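PDB 4PF8: TRAP-T family transporter, DctP (Periplasmic binding) subunit from Sulfitobacter sp. NAS-14.1, which binds beta-D-galacturonate as the periplasmic solute-binding subunit of a TRAP transporter, probably delivering it for uptake into the cell. Local coordinates for residues S211-T215 with S216-V220. Numbering follows the deposited sequence.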
ATOM      1  N   SER A 211       7.359  -7.152  -0.624  1.00  6.24           N
ATOM      2  CA  SER A 211       7.340  -6.567  -1.975  1.00  6.04           C
ATOM      3  C   SER A 211       8.725  -6.551  -2.596  1.00  8.77           C
ATOM      4  O   SER A 211       8.897  -6.895  -3.740  1.00  9.69           O
ATOM      5  CB  SER A 211       6.778  -5.145  -1.945  1.00  8.49           C
ATOM      6  OG  SER A 211       5.367  -5.138  -1.757  1.00 10.13           O
ATOM      7  N   TYR A 212       9.706  -6.120  -1.815  1.00  6.63           N
ATOM      8  CA  TYR A 212      11.112  -6.055  -2.245  1.00  6.95           C
ATOM      9  C   TYR A 212      11.624  -7.431  -2.651  1.00  6.87           C
ATOM     10  O   TYR A 212      12.368  -7.568  -3.628  1.00  9.20           O
ATOM     11  CB  TYR A 212      11.904  -5.462  -1.074  1.00  7.61           C
ATOM     12  CG  TYR A 212      13.400  -5.412  -1.173  1.00  6.59           C
ATOM     13  CD1 TYR A 212      14.045  -4.823  -2.243  1.00  7.80           C
ATOM     14  CD2 TYR A 212      14.178  -5.875  -0.119  1.00  7.63           C
ATOM     15  CE1 TYR A 212      15.415  -4.757  -2.287  1.00  7.34           C
ATOM     16  CE2 TYR A 212      15.552  -5.815  -0.158  1.00  7.44           C
ATOM     17  CZ  TYR A 212      16.154  -5.235  -1.212  1.00  6.41           C
ATOM     18  OH  TYR A 212      17.532  -5.195  -1.209  1.00  9.04           O
ATOM     19  N   GLU A 213      11.221  -8.451  -1.896  1.00  6.15           N
ATOM     20  CA  GLU A 213      11.605  -9.833  -2.164  1.00  7.90           C
ATOM     21  C   GLU A 213      10.819 -10.483  -3.308  1.00 10.11           C
ATOM     22  O   GLU A 213      11.423 -11.045  -4.226  1.00  8.48           O
ATOM     23  CB  GLU A 213      11.425 -10.664  -0.879  1.00  8.40           C
ATOM     24  CG  GLU A 213      11.776 -12.128  -1.026  1.00 11.17           C
ATOM     25  CD  GLU A 213      10.552 -12.967  -1.295  1.00 18.47           C
ATOM     26  OE1 GLU A 213       9.539 -12.782  -0.573  1.00 15.95           O
ATOM     27  OE2 GLU A 213      10.599 -13.796  -2.225  1.00 19.50           O
ATOM     28  N   SER A 214       9.485 -10.410  -3.262  1.00  6.64           N
ATOM     29  CA  SER A 214       8.645 -11.186  -4.177  1.00  8.64           C
ATOM     30  C   SER A 214       8.806 -10.752  -5.626  1.00 10.85           C
ATOM     31  O   SER A 214       8.580 -11.540  -6.540  1.00 11.83           O
ATOM     32  CB  SER A 214       7.174 -11.118  -3.761  1.00 10.52           C
ATOM     33  OG  SER A 214       6.645  -9.824  -3.844  1.00 10.72           O
ATOM     34  N   THR A 215       9.201  -9.497  -5.815  1.00  7.77           N
ATOM     35  CA  THR A 215       9.377  -8.898  -7.142  1.00  6.02           C
ATOM     36  C   THR A 215      10.780  -9.097  -7.690  1.00  7.88           C
ATOM     37  O   THR A 215      11.076  -8.681  -8.815  1.00  9.73           O
ATOM     38  CB  THR A 215       9.171  -7.402  -7.087  1.00  9.94           C
ATOM     39  OG1 THR A 215      10.102  -6.848  -6.148  1.00  9.91           O
ATOM     40  CG2 THR A 215       7.732  -7.056  -6.704  1.00 11.00           C
ATOM     41  N   SER A 216      11.644  -9.703  -6.884  1.00  8.59           N
ATOM     42  CA  SER A 216      13.060  -9.844  -7.199  1.00  7.82           C
ATOM     43  C   SER A 216      13.823  -8.520  -7.216  1.00  6.61           C
ATOM     44  O   SER A 216      14.962  -8.477  -7.687  1.00  8.77           O
ATOM     45  CB  SER A 216      13.284 -10.586  -8.513  1.00 12.83           C
ATOM     46  OG  SER A 216      12.749 -11.902  -8.456  1.00 17.35           O
ATOM     47  N   HIS A 217      13.238  -7.438  -6.718  1.00  7.07           N
ATOM     48  CA  HIS A 217      13.982  -6.185  -6.645  1.00  5.94           C
ATOM     49  C   HIS A 217      15.261  -6.392  -5.842  1.00  7.30           C
ATOM     50  O   HIS A 217      16.274  -5.735  -6.106  1.00  8.75           O
ATOM     51  CB  HIS A 217      13.175  -5.052  -6.041  1.00  5.22           C
ATOM     52  CG  HIS A 217      12.007  -4.628  -6.873  1.00  7.59           C
ATOM     53  ND1 HIS A 217      11.070  -3.719  -6.432  1.00  8.66           N
ATOM     54  CD2 HIS A 217      11.596  -5.030  -8.103  1.00  8.25           C
ATOM     55  CE1 HIS A 217      10.131  -3.581  -7.357  1.00  8.18           C
ATOM     56  NE2 HIS A 217      10.419  -4.376  -8.366  1.00  8.05           N
ATOM     57  N   PHE A 218      15.220  -7.287  -4.853  1.00  6.80           N
ATOM     58  CA  PHE A 218      16.388  -7.498  -3.999  1.00  7.84           C
ATOM     59  C   PHE A 218      17.544  -8.111  -4.736  1.00 10.52           C
ATOM     60  O   PHE A 218      18.669  -8.034  -4.264  1.00 11.77           O
ATOM     61  CB  PHE A 218      16.038  -8.346  -2.785  1.00  6.76           C
ATOM     62  CG  PHE A 218      15.940  -9.822  -3.053  1.00  8.58           C
ATOM     63  CD1 PHE A 218      14.847 -10.353  -3.704  1.00  8.58           C
ATOM     64  CD2 PHE A 218      16.937 -10.691  -2.625  1.00 11.13           C
ATOM     65  CE1 PHE A 218      14.737 -11.715  -3.948  1.00  9.80           C
ATOM     66  CE2 PHE A 218      16.832 -12.067  -2.850  1.00 14.57           C
ATOM     67  CZ  PHE A 218      15.732 -12.573  -3.513  1.00 11.68           C
ATOM     68  N   GLU A 219      17.296  -8.696  -5.901  1.00  8.36           N
ATOM     69  CA  GLU A 219      18.374  -9.265  -6.696  1.00 10.81           C
ATOM     70  C   GLU A 219      19.128  -8.201  -7.489  1.00 10.97           C
ATOM     71  O   GLU A 219      20.244  -8.455  -7.956  1.00 14.97           O
ATOM     72  CB  GLU A 219      17.834 -10.336  -7.652  1.00 10.62           C
ATOM     73  CG  GLU A 219      17.259 -11.541  -6.904  1.00 14.24           C
ATOM     74  CD  GLU A 219      16.738 -12.638  -7.814  1.00 25.58           C
ATOM     75  OE1 GLU A 219      16.495 -13.759  -7.313  1.00 28.81           O
ATOM     76  OE2 GLU A 219      16.562 -12.388  -9.024  1.00 27.90           O
ATOM     77  N   VAL A 220      18.520  -7.040  -7.672  1.00  9.83           N
ATOM     78  CA  VAL A 220      19.126  -5.977  -8.482  1.00 10.84           C
ATOM     79  C   VAL A 220      19.408  -4.694  -7.686  1.00 10.23           C
ATOM     80  O   VAL A 220      20.057  -3.778  -8.194  1.00 11.61           O
ATOM     81  CB  VAL A 220      18.267  -5.670  -9.736  1.00  9.72           C
ATOM     82  CG1 VAL A 220      18.331  -6.847 -10.730  1.00 12.40           C
ATOM     83  CG2 VAL A 220      16.840  -5.387  -9.378  1.00  9.69           C
TER
HETATM   84  O   HOH W   1      10.025 -12.360  -8.877  1.00 26.61           O
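Y212 and F218 cross at about a right angle and meet by a CH-pi contact: F218 CB sits over one face of the Y212 phenol, 3.6 Å from its ring centroid, so a flat aromatic gives the returning chain a platform. F218's own ring leaves between its backbone N and carbonyl carbon (chi1 79°), which turns its edge back along the preceding helix, CE1 lying 3.4 Å from E213 O, beside the aliphatic part of E213, whose carboxylate reaches R272 and S276 on helix 248-282. Y212 OH hydrogen-bonds to A221 O; an alanine in place of this tyrosine would probably leave F218 CB without its platform and A221 O without this donor.

Backbone bonds turn the chain between helices 209-214 and 217-220, which in this family 7 solute-binding protein link strands 204-207 and 223-230 of the four-stranded mixed sheet. S216, the first residue past the helix end, has a left-handed backbone (phi 67°), and its N donates to E213 O at 3.0 Å. F218 N donates to Y212 O at 3.1 Å, in a bent bond (138°).

T215 OG1 works twice: it donates to S211 O at 2.7 Å, in the carbonyl plane, and accepts from H217 N at 3.2 Å, closing an ST turn. It also lies 2.9 Å above the centre of the H217 imidazole, where T215 CB makes a CH-pi contact with the same face. H217 ND1 is engaged by Y149; S211, whose carbonyl takes the T215 bond, lines the galacturonate pocket, its OG weakly hydrogen-bonded to the sugar.

A water donates to S214 O and meets S216 OG at 2.8 Å.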